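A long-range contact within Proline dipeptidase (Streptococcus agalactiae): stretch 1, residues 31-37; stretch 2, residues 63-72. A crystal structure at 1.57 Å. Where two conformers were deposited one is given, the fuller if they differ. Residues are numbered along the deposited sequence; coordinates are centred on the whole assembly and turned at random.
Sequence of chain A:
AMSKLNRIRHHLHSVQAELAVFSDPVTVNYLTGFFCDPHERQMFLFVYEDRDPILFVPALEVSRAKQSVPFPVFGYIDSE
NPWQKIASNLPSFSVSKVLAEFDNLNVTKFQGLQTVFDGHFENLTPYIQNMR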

ATOM      1  N   LEU A  31     -15.997  -8.327   8.962  1.00 13.63           N
ATOM      2  CA  LEU A  31     -15.791  -9.715   9.371  1.00 13.89           C
ATOM      3  C   LEU A  31     -15.980  -9.989  10.859  1.00 14.07           C
ATOM      4  O   LEU A  31     -16.236 -11.132  11.238  1.00 14.70           O
ATOM      5  CB  LEU A  31     -14.402 -10.198   8.942  1.00 13.76           C
ATOM      6  CG  LEU A  31     -14.106 -10.297   7.445  1.00 13.80           C
ATOM      7  CD1 LEU A  31     -12.639 -10.656   7.235  1.00 14.51           C
ATOM      8  CD2 LEU A  31     -15.023 -11.305   6.757  1.00 14.24           C
ATOM      9  N   THR A  32     -15.838  -8.959  11.697  1.00 14.18           N
ATOM     10  CA  THR A  32     -15.743  -9.157  13.152  1.00 14.19           C
ATOM     11  C   THR A  32     -16.598  -8.231  14.016  1.00 14.39           C
ATOM     12  O   THR A  32     -16.845  -8.539  15.183  1.00 14.89           O
ATOM     13  CB  THR A  32     -14.286  -9.001  13.667  1.00 14.18           C
ATOM     14  OG1 THR A  32     -13.882  -7.628  13.562  1.00 13.80           O
ATOM     15  CG2 THR A  32     -13.314  -9.903  12.903  1.00 14.06           C
ATOM     16  N   GLY A  33     -17.007  -7.089  13.468  1.00 14.15           N
ATOM     17  CA  GLY A  33     -17.693  -6.056  14.248  1.00 13.88           C
ATOM     18  C   GLY A  33     -16.763  -5.132  15.019  1.00 13.65           C
ATOM     19  O   GLY A  33     -17.217  -4.238  15.737  1.00 14.33           O
ATOM     20  N   PHE A  34     -15.456  -5.354  14.876  1.00 13.01           N
ATOM     21  CA  PHE A  34     -14.444  -4.521  15.516  1.00 12.39           C
ATOM     22  C   PHE A  34     -13.856  -3.568  14.485  1.00 12.31           C
ATOM     23  O   PHE A  34     -13.282  -4.014  13.487  1.00 11.96           O
ATOM     24  CB  PHE A  34     -13.346  -5.405  16.133  1.00 12.55           C
ATOM     25  CG  PHE A  34     -12.167  -4.635  16.685  1.00 11.93           C
ATOM     26  CD1 PHE A  34     -12.252  -3.972  17.909  1.00 11.82           C
ATOM     27  CD2 PHE A  34     -10.962  -4.589  15.983  1.00 11.69           C
ATOM     28  CE1 PHE A  34     -11.165  -3.263  18.419  1.00 12.13           C
ATOM     29  CE2 PHE A  34      -9.864  -3.886  16.488  1.00 12.43           C
ATOM     30  CZ  PHE A  34      -9.966  -3.218  17.710  1.00 12.43           C
ATOM     31  N   PHE A  35     -14.028  -2.267  14.722  1.00 12.24           N
ATOM     32  CA  PHE A  35     -13.422  -1.239  13.879  1.00 12.64           C
ATOM     33  C   PHE A  35     -12.239  -0.564  14.549  1.00 12.63           C
ATOM     34  O   PHE A  35     -12.369   0.002  15.638  1.00 12.53           O
ATOM     35  CB  PHE A  35     -14.420  -0.153  13.452  1.00 12.92           C
ATOM     36  CG  PHE A  35     -13.837   0.826  12.463  1.00 13.48           C
ATOM     37  CD1 PHE A  35     -13.985   0.614  11.097  1.00 14.22           C
ATOM     38  CD2 PHE A  35     -13.096   1.932  12.896  1.00 14.73           C
ATOM     39  CE1 PHE A  35     -13.431   1.497  10.170  1.00 14.54           C
ATOM     40  CE2 PHE A  35     -12.534   2.820  11.976  1.00 15.34           C
ATOM     41  CZ  PHE A  35     -12.702   2.600  10.614  1.00 15.32           C
ATOM     42  N   CYS A  36     -11.096  -0.602  13.869  1.00 12.42           N
ATOM     43  CA  CYS A  36      -9.924   0.167  14.265  1.00 12.87           C
ATOM     44  C   CYS A  36      -9.152   0.531  13.009  1.00 12.03           C
ATOM     45  O   CYS A  36      -8.852  -0.337  12.190  1.00 12.37           O
ATOM     46  CB  CYS A  36      -9.025  -0.648  15.201  1.00 12.99           C
ATOM     47  SG  CYS A  36      -7.479   0.183  15.665  1.00 17.57           S
ATOM     48  N   ASP A  37      -8.855   1.815  12.838  1.00 11.17           N
ATOM     49  CA  ASP A  37      -7.888   2.217  11.828  1.00 10.48           C
ATOM     50  C   ASP A  37      -6.597   2.612  12.533  1.00 10.06           C
ATOM     51  O   ASP A  37      -6.517   3.693  13.123  1.00  9.90           O
ATOM     52  CB  ASP A  37      -8.404   3.361  10.947  1.00 11.11           C
ATOM     53  CG  ASP A  37      -7.481   3.647   9.759  1.00 11.19           C
ATOM     54  OD1 ASP A  37      -6.325   3.160   9.744  1.00 11.82           O
ATOM     55  OD2 ASP A  37      -7.907   4.361   8.825  1.00 14.56           O
ATOM     56  N   SER A  63      -7.825  -4.510  24.776  1.00  9.55           N
ATOM     57  CA  SER A  63      -9.000  -4.664  25.635  0.50  9.85           C
ATOM     58  C   SER A  63     -10.289  -4.552  24.827  1.00  9.96           C
ATOM     59  O   SER A  63     -11.167  -5.418  24.913  1.00  9.94           O
ATOM     60  CB  SER A  63      -8.992  -3.625  26.761  0.50 10.09           C
ATOM     61  OG  SER A  63     -10.126  -3.782  27.597  0.50 10.39           O
ATOM     62  N   ARG A  64     -10.393  -3.492  24.030  1.00 10.17           N
ATOM     63  CA  ARG A  64     -11.563  -3.285  23.182  1.00 10.06           C
ATOM     64  C   ARG A  64     -11.757  -4.433  22.184  1.00 10.02           C
ATOM     65  O   ARG A  64     -12.886  -4.884  21.949  1.00 10.10           O
ATOM     66  CB  ARG A  64     -11.457  -1.945  22.454  1.00 10.49           C
ATOM     67  CG  ARG A  64     -12.714  -1.561  21.703  1.00 11.20           C
ATOM     68  CD  ARG A  64     -12.691  -0.104  21.263  1.00 12.78           C
ATOM     69  NE  ARG A  64     -11.695   0.188  20.229  1.00 13.58           N
ATOM     70  CZ  ARG A  64     -11.931   0.126  18.920  1.00 13.78           C
ATOM     71  NH1 ARG A  64     -13.127  -0.240  18.469  1.00 14.31           N
ATOM     72  NH2 ARG A  64     -10.969   0.429  18.058  1.00 15.03           N
ATOM     73  N   ALA A  65     -10.657  -4.902  21.598  1.00  9.86           N
ATOM     74  CA  ALA A  65     -10.710  -6.016  20.653  1.00  9.96           C
ATOM     75  C   ALA A  65     -11.238  -7.287  21.312  1.00 10.30           C
ATOM     76  O   ALA A  65     -12.088  -7.977  20.743  1.00 10.27           O
ATOM     77  CB  ALA A  65      -9.337  -6.255  20.023  1.00  9.37           C
ATOM     78  N   LYS A  66     -10.754  -7.569  22.521  1.00 10.99           N
ATOM     79  CA  LYS A  66     -11.165  -8.758  23.277  1.00 11.70           C
ATOM     80  C   LYS A  66     -12.638  -8.716  23.678  1.00 12.38           C
ATOM     81  O   LYS A  66     -13.267  -9.763  23.863  1.00 12.51           O
ATOM     82  CB  LYS A  66     -10.279  -8.942  24.510  1.00 11.66           C
ATOM     83  CG  LYS A  66      -8.902  -9.495  24.189  1.00 12.22           C
ATOM     84  CD  LYS A  66      -8.094  -9.764  25.439  1.00 13.63           C
ATOM     85  CE  LYS A  66      -6.808 -10.494  25.085  1.00 15.13           C
ATOM     86  NZ  LYS A  66      -6.075 -10.966  26.288  1.00 17.69           N
ATOM     87  N   GLN A  67     -13.183  -7.509  23.802  1.00 13.00           N
ATOM     88  CA  GLN A  67     -14.608  -7.333  24.090  1.00 13.87           C
ATOM     89  C   GLN A  67     -15.457  -7.517  22.828  1.00 13.98           C
ATOM     90  O   GLN A  67     -16.685  -7.669  22.906  1.00 14.58           O
ATOM     91  CB  GLN A  67     -14.851  -5.953  24.709  1.00 13.99           C
ATOM     92  CG  GLN A  67     -14.219  -5.783  26.089  1.00 16.16           C
ATOM     93  CD  GLN A  67     -14.352  -4.375  26.627  1.00 18.66           C
ATOM     94  OE1 GLN A  67     -15.454  -3.824  26.698  1.00 20.44           O
ATOM     95  NE2 GLN A  67     -13.227  -3.782  27.017  1.00 18.49           N
ATOM     96  N   SER A  68     -14.791  -7.541  21.673  1.00 13.78           N
ATOM     97  CA  SER A  68     -15.470  -7.569  20.377  0.50 13.63           C
ATOM     98  C   SER A  68     -15.386  -8.923  19.668  1.00 13.71           C
ATOM     99  O   SER A  68     -16.313  -9.317  18.952  1.00 14.25           O
ATOM    100  CB  SER A  68     -14.913  -6.468  19.470  0.50 13.79           C
ATOM    101  OG  SER A  68     -14.981  -5.198  20.100  0.50 13.17           O
ATOM    102  N   VAL A  69     -14.274  -9.632  19.856  1.00 12.94           N
ATOM    103  CA  VAL A  69     -14.064 -10.927  19.194  1.00 12.26           C
ATOM    104  C   VAL A  69     -13.836 -12.068  20.194  1.00 12.08           C
ATOM    105  O   VAL A  69     -13.277 -11.848  21.269  1.00 11.95           O
ATOM    106  CB  VAL A  69     -12.905 -10.882  18.143  1.00 11.99           C
ATOM    107  CG1 VAL A  69     -13.097  -9.728  17.175  1.00 12.49           C
ATOM    108  CG2 VAL A  69     -11.546 -10.790  18.812  1.00 11.63           C
ATOM    109  N   PRO A  70     -14.300 -13.288  19.853  1.00 11.85           N
ATOM    110  CA  PRO A  70     -14.199 -14.422  20.771  1.00 12.15           C
ATOM    111  C   PRO A  70     -12.914 -15.240  20.626  1.00 11.84           C
ATOM    112  O   PRO A  70     -12.654 -16.133  21.439  1.00 13.48           O
ATOM    113  CB  PRO A  70     -15.407 -15.275  20.380  1.00 11.66           C
ATOM    114  CG  PRO A  70     -15.555 -15.037  18.913  1.00 12.28           C
ATOM    115  CD  PRO A  70     -15.130 -13.609  18.673  1.00 12.21           C
ATOM    116  N   PHE A  71     -12.126 -14.932  19.598  1.00 10.68           N
ATOM    117  CA  PHE A  71     -10.897 -15.662  19.297  1.00  9.74           C
ATOM    118  C   PHE A  71      -9.652 -14.907  19.796  1.00  9.12           C
ATOM    119  O   PHE A  71      -9.773 -13.768  20.260  1.00  9.41           O
ATOM    120  CB  PHE A  71     -10.831 -15.964  17.792  1.00  9.23           C
ATOM    121  CG  PHE A  71     -11.148 -14.785  16.910  1.00  9.08           C
ATOM    122  CD1 PHE A  71     -10.194 -13.799  16.671  1.00  8.44           C
ATOM    123  CD2 PHE A  71     -12.390 -14.679  16.287  1.00  9.22           C
ATOM    124  CE1 PHE A  71     -10.475 -12.718  15.842  1.00  8.54           C
ATOM    125  CE2 PHE A  71     -12.682 -13.596  15.448  1.00  9.60           C
ATOM    126  CZ  PHE A  71     -11.723 -12.617  15.225  1.00  9.25           C
ATOM    127  N   PRO A  72      -8.459 -15.532  19.718  1.00  8.57           N
ATOM    128  CA  PRO A  72      -7.279 -14.908  20.334  1.00  8.32           C
ATOM    129  C   PRO A  72      -6.917 -13.525  19.800  1.00  8.01           C
ATOM    130  O   PRO A  72      -7.018 -13.259  18.599  1.00  7.72           O
ATOM    131  CB  PRO A  72      -6.156 -15.903  20.036  1.00  8.37           C
ATOM    132  CG  PRO A  72      -6.862 -17.215  19.931  1.00  8.65           C
ATOM    133  CD  PRO A  72      -8.152 -16.896  19.240  1.00  8.41           C
TER
HETATM  134  O   HOH W   1     -16.944 -10.749  16.577  1.00 24.71           O
HETATM  135  O   HOH W   2     -18.079  -7.295  17.426  1.00 37.48           O

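The direct polar link between the stretches rests on one acceptor. The backbone O of Phe35 takes two hydrogen bonds from the Arg64 guanidinium, one from NH2 (NH2 to O 2.8 Å, N-H...O angle 149°) and one from NH1 (NH1 to O 2.9 Å, 142°). The near-equal lengths, and the position of the oxygen at the guanidinium edge near its plane, identify a bifurcated arrangement in which both terminal nitrogens converge on a single carbonyl. Arginine suits this place because its two terminal nitrogens, NH1 and NH2, can each direct an N-H at the same oxygen, and it is long enough to bring them from the helix to the loop. Its chi1 and chi2 are t, and chi3 turns to p at 68°. NE and NH2 are also hydrogen-bonded just outside the stretches, so all three guanidinium nitrogens are engaged.

The same group packs against carbon. Phe34 CE1 lies over one face of the guanidinium, 3.5 Å from Arg64 CZ, a position that leaves the edge free for the carbonyl. Cys36 CB approaches Arg64 NH2 at 3.6 Å, adding a small buried side chain beside the charged one.

Phe34 is buried, and it loses more surface to the partner stretch (93 Å²) than any other residue; the whole contact covers 366 Å². Its CA-to-CB bond points toward the helical stretch, and chi1 is t at 173°. Ala65 CB sits over a face of the ring, 4.0 Å from the centroid and 20° off the normal, which is CH-pi geometry. The short alanine side chain lets the ring come close to the helix backbone: Phe34 CE1 is 3.6 Å from Ala65 CA. At the ring edge, Ser68 OG lies 3.7 Å from Phe34 CD1. That hydroxyl does not depend on the ring for a partner, since Ser68 OG donates to Arg64 O at 2.8 Å within its own stretch.

Further along, Thr32 adds carbon contacts of its own. Its CB is 3.8 Å from Val69 CG1, and its CG2 meets the Phe71 ring at the edge, 3.9 Å from CZ. Threonine combines this methyl with a polar atom that is also satisfied: Phe34 N donates to Thr32 OG1 (3.1 Å, 158°), and OG1 has a further hydrogen bond elsewhere in the structure. Between these two residues Gly33 adopts positive phi (83°) as the chain leaves the helix. At these backbone angles a CB would jam against the carbonyl O of Thr32, which by itself calls for glycine.

Two carbonyls remain, Thr32 O and Ser68 O, which lie 3.9 Å apart. Both are acceptors and cannot bond to each other, so water joins them. Water 1 donates to Thr32 O at 2.6 Å and to Ser68 O at 2.8 Å; water 2 donates to the same atoms, Thr32 O at 2.8 Å and Ser68 O at 3.1 Å. Each carbonyl thus receives two water hydrogens, and the paired bridges supplement the arginine clamp.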